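Local coordinates for DUF3887 domain-containing protein (Ruminococcus gnavus, PDB 4HYZ), which is of unknown function but belongs to the DUF3887 family of the NTF2 clan, whose cone-like alpha+beta fold often encloses a pocket, at residues 26-30 and 55-60; 30-35 and 47-52. The contacts are given in a common frame with arbitrary orientation. Numbering follows the deposited sequence.

Contact 1 of 2, residues 26-30 and 55-60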
ATOM      1  N   ILE A  26      -4.738  22.921  16.369  1.00 38.54           N
ATOM      2  CA  ILE A  26      -4.481  23.060  17.816  1.00 38.37           C
ATOM      3  C   ILE A  26      -2.957  23.177  18.025  1.00 41.37           C
ATOM      4  O   ILE A  26      -2.533  23.982  18.838  1.00 42.79           O
ATOM      5  CB  ILE A  26      -5.136  21.913  18.648  1.00 40.41           C
ATOM      6  CG1 ILE A  26      -6.706  22.015  18.642  1.00 40.84           C
ATOM      7  CG2 ILE A  26      -4.620  21.911  20.089  1.00 41.22           C
ATOM      8  CD1 ILE A  26      -7.467  20.471  18.703  1.00 46.52           C
ATOM      9  N   ALA A  27      -2.135  22.401  17.282  1.00 37.79           N
ATOM     10  CA  ALA A  27      -0.667  22.505  17.364  1.00 38.37           C
ATOM     11  C   ALA A  27      -0.191  23.898  16.917  1.00 41.19           C
ATOM     12  O   ALA A  27       0.645  24.494  17.590  1.00 42.85           O
ATOM     13  CB  ALA A  27      -0.005  21.434  16.508  1.00 38.26           C
ATOM     14  N   GLN A  28      -0.777  24.441  15.831  1.00 37.12           N
ATOM     15  CA  GLN A  28      -0.407  25.780  15.335  1.00 38.39           C
ATOM     16  C   GLN A  28      -0.857  26.914  16.267  1.00 44.71           C
ATOM     17  O   GLN A  28      -0.326  28.015  16.154  1.00 46.41           O
ATOM     18  CB  GLN A  28      -0.970  26.043  13.929  1.00 38.70           C
ATOM     19  CG  GLN A  28      -0.339  25.183  12.830  1.00 42.08           C
ATOM     20  CD  GLN A  28      -1.137  25.209  11.546  1.00 53.35           C
ATOM     21  OE1 GLN A  28      -2.288  25.697  11.457  1.00 45.62           O
ATOM     22  NE2 GLN A  28      -0.552  24.661  10.517  1.00 46.16           N
ATOM     23  N   SER A  29      -1.839  26.673  17.163  1.00 40.24           N
ATOM     24  CA  SER A  29      -2.372  27.696  18.070  1.00 40.23           C
ATOM     25  C   SER A  29      -1.361  28.142  19.129  1.00 44.25           C
ATOM     26  O   SER A  29      -1.542  29.203  19.736  1.00 44.83           O
ATOM     27  CB  SER A  29      -3.636  27.180  18.750  1.00 41.30           C
ATOM     28  OG  SER A  29      -3.330  26.202  19.729  1.00 39.32           O
ATOM     29  N   LYS A  30      -0.299  27.332  19.349  1.00 41.47           N
ATOM     30  CA  LYS A  30       0.796  27.554  20.323  1.00 43.12           C
ATOM     31  C   LYS A  30       0.309  27.314  21.766  1.00 48.07           C
ATOM     32  O   LYS A  30       1.056  27.563  22.712  1.00 50.72           O
ATOM     33  CB  LYS A  30       1.477  28.947  20.184  1.00 46.91           C
ATOM     34  CG  LYS A  30       1.962  29.266  18.767  1.00 56.00           C
ATOM     35  CD  LYS A  30       2.775  30.551  18.691  1.00 60.10           C
ATOM     36  CE  LYS A  30       2.828  31.033  17.260  1.00 66.85           C
ATOM     37  NZ  LYS A  30       3.695  32.230  17.076  1.00 60.58           N
ATOM     38  N   TYR A  55       9.143  22.386  18.183  1.00 59.28           N
ATOM     39  CA  TYR A  55       8.258  22.270  17.026  1.00 54.77           C
ATOM     40  C   TYR A  55       7.763  23.685  16.595  1.00 57.25           C
ATOM     41  O   TYR A  55       7.743  23.989  15.401  1.00 57.04           O
ATOM     42  CB  TYR A  55       7.076  21.318  17.316  1.00 50.35           C
ATOM     43  CG  TYR A  55       5.849  21.616  16.482  1.00 48.16           C
ATOM     44  CD1 TYR A  55       5.784  21.246  15.139  1.00 47.88           C
ATOM     45  CD2 TYR A  55       4.756  22.297  17.026  1.00 47.68           C
ATOM     46  CE1 TYR A  55       4.665  21.549  14.357  1.00 47.58           C
ATOM     47  CE2 TYR A  55       3.638  22.612  16.252  1.00 46.53           C
ATOM     48  CZ  TYR A  55       3.587  22.219  14.925  1.00 51.09           C
ATOM     49  OH  TYR A  55       2.479  22.523  14.172  1.00 50.78           O
ATOM     50  N   LEU A  56       7.388  24.532  17.567  1.00 52.76           N
ATOM     51  CA  LEU A  56       6.905  25.891  17.301  1.00 52.87           C
ATOM     52  C   LEU A  56       7.987  26.737  16.626  1.00 63.00           C
ATOM     53  O   LEU A  56       7.664  27.511  15.727  1.00 63.69           O
ATOM     54  CB  LEU A  56       6.403  26.585  18.576  1.00 52.37           C
ATOM     55  CG  LEU A  56       5.146  26.002  19.279  1.00 51.77           C
ATOM     56  CD1 LEU A  56       4.745  26.895  20.442  1.00 51.42           C
ATOM     57  CD2 LEU A  56       3.954  25.830  18.310  1.00 48.89           C
ATOM     58  N   LYS A  57       9.268  26.561  17.033  1.00 63.84           N
ATOM     59  CA  LYS A  57      10.430  27.237  16.442  1.00 68.38           C
ATOM     60  C   LYS A  57      10.544  26.895  14.935  1.00 72.82           C
ATOM     61  O   LYS A  57      10.656  27.798  14.110  1.00 74.38           O
ATOM     62  CB  LYS A  57      11.732  26.844  17.181  1.00 73.90           C
ATOM     63  CG  LYS A  57      12.091  27.719  18.374  1.00 77.81           C
ATOM     64  N   ILE A  58      10.450  25.598  14.590  1.00 67.08           N
ATOM     65  CA  ILE A  58      10.512  25.102  13.208  1.00 66.37           C
ATOM     66  C   ILE A  58       9.251  25.555  12.444  1.00 66.19           C
ATOM     67  O   ILE A  58       9.359  25.964  11.285  1.00 66.73           O
ATOM     68  CB  ILE A  58      10.718  23.544  13.168  1.00 67.80           C
ATOM     69  CG1 ILE A  58      12.066  23.157  13.822  1.00 71.29           C
ATOM     70  CG2 ILE A  58      10.662  22.999  11.739  1.00 67.44           C
ATOM     71  CD1 ILE A  58      12.096  21.770  14.459  1.00 79.12           C
ATOM     72  N   LEU A  59       8.073  25.497  13.101  1.00 59.09           N
ATOM     73  CA  LEU A  59       6.782  25.909  12.535  1.00 56.35           C
ATOM     74  C   LEU A  59       6.801  27.378  12.108  1.00 63.02           C
ATOM     75  O   LEU A  59       6.351  27.674  10.997  1.00 62.88           O
ATOM     76  CB  LEU A  59       5.611  25.654  13.519  1.00 52.91           C
ATOM     77  CG  LEU A  59       4.214  26.174  13.087  1.00 54.62           C
ATOM     78  CD1 LEU A  59       3.694  25.424  11.868  1.00 53.49           C
ATOM     79  CD2 LEU A  59       3.218  26.106  14.232  1.00 53.67           C
ATOM     80  N   GLU A  60       7.323  28.292  12.973  1.00 62.65           N
ATOM     81  CA  GLU A  60       7.388  29.732  12.693  1.00 65.55           C
ATOM     82  C   GLU A  60       8.149  30.031  11.385  1.00 72.76           C
ATOM     83  O   GLU A  60       7.788  30.967  10.680  1.00 73.87           O
ATOM     84  CB  GLU A  60       8.032  30.502  13.859  1.00 69.88           C
ATOM     85  CG  GLU A  60       7.066  31.307  14.720  1.00 85.47           C
ATOM     86  CD  GLU A  60       6.543  30.612  15.971  1.00114.01           C
ATOM     87  OE1 GLU A  60       5.751  29.645  15.837  1.00102.52           O
ATOM     88  OE2 GLU A  60       6.899  31.061  17.087  1.00106.25           O
TER
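Ile26, near the C-terminal end of the long helix 13-28, lies out of reach of 55-60 and packs instead on Trp35 and Ser34. Its carbonyl O is taken up locally, accepting from Ser29 N at 3.2 Å and from Ser29 OG at 2.5 Å. Ala27 is the first residue to meet the other helix. Its CB sits 3.8 Å from Tyr55 CE2 and 3.6 Å from Tyr55 OH, a hydroxyl that bonds to Tyr99 on the sheet. Such a small side chain lets the ring come close. On the same residue, Ala27 O lies 3.6 Å from Leu56 CD2 and at the edge of the Tyr55 ring. Next comes Gln28, whose CA and CG lie 3.8 and 3.9 Å from Leu59 CD2, while its amide NE2 reaches past the contact to hydrogen-bond Tyr92. The two helices thus meet over the strands, in keeping with the NTF2-like plan in which helices pack on one curved antiparallel sheet; Gln28 and Leu59 both touch strand 81-92. The CA-to-CB bond of Ser29 points away, and at Lys30 the chain leaves the helix with a positive phi of 73°, bending toward helix 32-36. Lys30 has its CA 7.0 Å from the CA of Leu56, the closest CA pair across the segments, and its CB 3.9 Å from Leu56 CD1. From there the nearly extended side chain runs out along the surface, and NZ makes a long, weak salt bridge with Glu60 OE2 at 3.4 Å.

Contact 2 of 2, residues 30-35 and 47-52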
ATOM      1  N   LYS A  30      -0.299  27.332  19.349  1.00 41.47           N
ATOM      2  CA  LYS A  30       0.796  27.554  20.323  1.00 43.12           C
ATOM      3  C   LYS A  30       0.309  27.314  21.766  1.00 48.07           C
ATOM      4  O   LYS A  30       1.056  27.563  22.712  1.00 50.72           O
ATOM      5  CB  LYS A  30       1.477  28.947  20.184  1.00 46.91           C
ATOM      6  CG  LYS A  30       1.962  29.266  18.767  1.00 56.00           C
ATOM      7  CD  LYS A  30       2.775  30.551  18.691  1.00 60.10           C
ATOM      8  CE  LYS A  30       2.828  31.033  17.260  1.00 66.85           C
ATOM      9  NZ  LYS A  30       3.695  32.230  17.076  1.00 60.58           N
ATOM     10  N   ASP A  31      -0.919  26.787  21.933  1.00 43.26           N
ATOM     11  CA  ASP A  31      -1.484  26.444  23.243  1.00 42.93           C
ATOM     12  C   ASP A  31      -1.050  25.008  23.576  1.00 48.25           C
ATOM     13  O   ASP A  31      -1.698  24.043  23.153  1.00 47.34           O
ATOM     14  CB  ASP A  31      -3.021  26.601  23.233  1.00 42.75           C
ATOM     15  CG  ASP A  31      -3.709  26.420  24.564  1.00 48.82           C
ATOM     16  OD1 ASP A  31      -3.140  25.745  25.444  1.00 51.19           O
ATOM     17  OD2 ASP A  31      -4.830  26.913  24.718  1.00 53.08           O
ATOM     18  N   TYR A  32       0.062  24.884  24.323  1.00 46.56           N
ATOM     19  CA  TYR A  32       0.659  23.609  24.714  1.00 45.89           C
ATOM     20  C   TYR A  32      -0.331  22.680  25.449  1.00 49.10           C
ATOM     21  O   TYR A  32      -0.401  21.496  25.127  1.00 47.66           O
ATOM     22  CB  TYR A  32       1.916  23.834  25.586  1.00 49.13           C
ATOM     23  CG  TYR A  32       2.463  22.556  26.179  1.00 50.90           C
ATOM     24  CD1 TYR A  32       2.875  21.505  25.363  1.00 51.87           C
ATOM     25  CD2 TYR A  32       2.501  22.367  27.554  1.00 53.80           C
ATOM     26  CE1 TYR A  32       3.323  20.299  25.903  1.00 55.13           C
ATOM     27  CE2 TYR A  32       2.976  21.179  28.107  1.00 56.17           C
ATOM     28  CZ  TYR A  32       3.369  20.140  27.279  1.00 63.64           C
ATOM     29  OH  TYR A  32       3.828  18.972  27.830  1.00 67.47           O
ATOM     30  N   GLU A  33      -1.059  23.211  26.445  1.00 46.52           N
ATOM     31  CA  GLU A  33      -1.994  22.422  27.238  1.00 46.23           C
ATOM     32  C   GLU A  33      -3.167  21.885  26.397  1.00 47.83           C
ATOM     33  O   GLU A  33      -3.572  20.741  26.641  1.00 48.24           O
ATOM     34  CB  GLU A  33      -2.498  23.206  28.476  1.00 49.61           C
ATOM     35  CG  GLU A  33      -1.389  23.518  29.484  1.00 66.54           C
ATOM     36  CD  GLU A  33      -0.653  22.364  30.157  1.00 99.95           C
ATOM     37  OE1 GLU A  33      -1.189  21.232  30.177  1.00 92.48           O
ATOM     38  OE2 GLU A  33       0.439  22.609  30.716  1.00107.53           O
ATOM     39  N   SER A  34      -3.673  22.658  25.383  1.00 40.72           N
ATOM     40  CA  SER A  34      -4.750  22.150  24.519  1.00 38.21           C
ATOM     41  C   SER A  34      -4.219  21.045  23.630  1.00 42.98           C
ATOM     42  O   SER A  34      -4.902  20.045  23.438  1.00 40.57           O
ATOM     43  CB  SER A  34      -5.372  23.245  23.680  1.00 37.90           C
ATOM     44  OG  SER A  34      -6.032  24.155  24.542  1.00 44.69           O
ATOM     45  N   TRP A  35      -2.977  21.214  23.125  1.00 41.58           N
ATOM     46  CA  TRP A  35      -2.335  20.238  22.255  1.00 40.16           C
ATOM     47  C   TRP A  35      -2.076  18.968  23.037  1.00 44.14           C
ATOM     48  O   TRP A  35      -2.474  17.901  22.574  1.00 43.27           O
ATOM     49  CB  TRP A  35      -1.055  20.819  21.644  1.00 39.48           C
ATOM     50  CG  TRP A  35      -0.284  19.851  20.787  1.00 39.18           C
ATOM     51  CD1 TRP A  35      -0.555  19.488  19.498  1.00 40.48           C
ATOM     52  CD2 TRP A  35       0.918  19.156  21.156  1.00 39.40           C
ATOM     53  NE1 TRP A  35       0.408  18.621  19.040  1.00 40.04           N
ATOM     54  CE2 TRP A  35       1.336  18.414  20.030  1.00 42.24           C
ATOM     55  CE3 TRP A  35       1.686  19.095  22.333  1.00 41.57           C
ATOM     56  CZ2 TRP A  35       2.489  17.622  20.041  1.00 42.21           C
ATOM     57  CZ3 TRP A  35       2.842  18.331  22.332  1.00 43.38           C
ATOM     58  CH2 TRP A  35       3.227  17.600  21.204  1.00 42.92           C
ATOM     59  N   LEU A  47       4.805  13.833  27.447  1.00 66.35           N
ATOM     60  CA  LEU A  47       5.076  15.032  26.646  1.00 62.78           C
ATOM     61  C   LEU A  47       5.739  16.123  27.466  1.00 67.41           C
ATOM     62  O   LEU A  47       5.504  16.230  28.678  1.00 67.46           O
ATOM     63  CB  LEU A  47       3.772  15.594  26.030  1.00 58.60           C
ATOM     64  CG  LEU A  47       2.909  14.662  25.183  1.00 58.35           C
ATOM     65  CD1 LEU A  47       1.640  15.335  24.822  1.00 55.71           C
ATOM     66  CD2 LEU A  47       3.637  14.173  23.941  1.00 56.55           C
ATOM     67  N   THR A  48       6.534  16.969  26.785  1.00 63.84           N
ATOM     68  CA  THR A  48       7.187  18.121  27.411  1.00 65.79           C
ATOM     69  C   THR A  48       6.872  19.404  26.643  1.00 67.30           C
ATOM     70  O   THR A  48       6.683  19.356  25.425  1.00 64.51           O
ATOM     71  CB  THR A  48       8.709  17.924  27.520  1.00 75.97           C
ATOM     72  OG1 THR A  48       9.292  17.930  26.221  1.00 73.96           O
ATOM     73  CG2 THR A  48       9.100  16.652  28.289  1.00 73.79           C
ATOM     74  N   GLU A  49       6.864  20.554  27.345  1.00 64.76           N
ATOM     75  CA  GLU A  49       6.642  21.847  26.704  1.00 63.41           C
ATOM     76  C   GLU A  49       7.862  22.222  25.860  1.00 71.09           C
ATOM     77  O   GLU A  49       7.702  22.801  24.790  1.00 70.35           O
ATOM     78  CB  GLU A  49       6.327  22.940  27.726  1.00 65.97           C
ATOM     79  CG  GLU A  49       5.757  24.180  27.066  1.00 70.10           C
ATOM     80  CD  GLU A  49       5.056  25.178  27.961  1.00 88.87           C
ATOM     81  OE1 GLU A  49       5.006  24.963  29.194  1.00 77.78           O
ATOM     82  OE2 GLU A  49       4.536  26.177  27.415  1.00 87.00           O
ATOM     83  N   GLU A  50       9.076  21.857  26.324  1.00 71.66           N
ATOM     84  CA  GLU A  50      10.335  22.106  25.612  1.00 73.60           C
ATOM     85  C   GLU A  50      10.288  21.465  24.202  1.00 72.15           C
ATOM     86  O   GLU A  50      10.564  22.150  23.219  1.00 70.87           O
ATOM     87  CB  GLU A  50      11.548  21.599  26.420  1.00 78.83           C
ATOM     88  N   SER A  51       9.873  20.194  24.102  1.00 65.59           N
ATOM     89  CA  SER A  51       9.756  19.495  22.810  1.00 63.17           C
ATOM     90  C   SER A  51       8.708  20.171  21.882  1.00 64.52           C
ATOM     91  O   SER A  51       8.947  20.299  20.673  1.00 64.04           O
ATOM     92  CB  SER A  51       9.403  18.028  23.025  1.00 65.51           C
ATOM     93  OG  SER A  51       9.319  17.316  21.800  1.00 73.25           O
ATOM     94  N   TYR A  52       7.567  20.617  22.455  1.00 58.55           N
ATOM     95  CA  TYR A  52       6.516  21.340  21.733  1.00 54.97           C
ATOM     96  C   TYR A  52       7.042  22.711  21.253  1.00 59.64           C
ATOM     97  O   TYR A  52       6.768  23.099  20.122  1.00 58.57           O
ATOM     98  CB  TYR A  52       5.266  21.514  22.618  1.00 53.64           C
ATOM     99  CG  TYR A  52       4.140  22.289  21.963  1.00 51.53           C
ATOM    100  CD1 TYR A  52       3.428  21.754  20.891  1.00 50.38           C
ATOM    101  CD2 TYR A  52       3.774  23.550  22.428  1.00 51.90           C
ATOM    102  CE1 TYR A  52       2.381  22.460  20.293  1.00 48.86           C
ATOM    103  CE2 TYR A  52       2.725  24.262  21.840  1.00 50.20           C
ATOM    104  CZ  TYR A  52       2.033  23.712  20.775  1.00 50.86           C
ATOM    105  OH  TYR A  52       1.009  24.405  20.186  1.00 48.36           O
TER
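The phenol oxygen of Tyr52 lies almost against the backbone of the opposing turn: OH is 3.2 Å from Lys30 CA and 3.5 Å from Asp31 N, and its hydrogen-bond partner is Ala27 O, one turn back in the preceding helix. The side chain that carries it there passes the start of helix 32-36, Tyr52 CE2 lying 3.6 Å from Tyr32 CA. Along the way its ring forms an offset stack with the six-membered ring of Trp35, centroids 4.7 Å apart and planes at 29°, and Tyr52 CD1 comes to 3.5 Å from Trp35 CE3. Tyr32 completes the aromatic cluster at an oblique angle, its centroid 5.6 Å from that of Tyr52 and its CD1 3.6 Å from Tyr52 CB. The Tyr32 ring also lies over the start of helix 49-60, where Glu49 CA makes a CH-pi contact 3.8 Å from the ring centroid, nearly along the normal. Leu47 extends the apolar patch, with CD1 4.1 Å from Trp35 CZ3. Both helices are just beginning here, and each has a side-chain N-cap: Asp31 OD1 accepts from Ser34 N at 3.1 Å, and Thr48 OG1 from Ser51 N at 3.2 Å. The closest CA atoms across the segments are those of Tyr32 and Glu49, 6.5 Å apart. Beyond the two segments, Trp35 is held edge-to-face by Phe39 and by Phe112 of the last strand, 109-113, and it also packs on Ile26 and Ala27, so the cluster fills the space between helices 13-28, 32-36 and 49-60 and the edge of the sheet.

After helix 13-28 the chain turns at Lys30, a residue common to both contacts, into helix 32-36. It then passes through the short helix 41-44 before contact 2 closes the smaller loop by bringing 47-52 back to 30-35. Helix 49-60 carries on, and its later turns close the wider loop of contact 1 against 26-30, so the smaller loop lies wholly within the wider one. The first turn of helix 49-60 packs mainly on helix 32-36, and its later turns on the end of helix 13-28. With centres 9 Å apart, the contacts also touch directly: Ala27 O probably accepts from Tyr52 OH at 2.6 Å, and Ala27 CB packs 3.6 Å from Trp35 CD1.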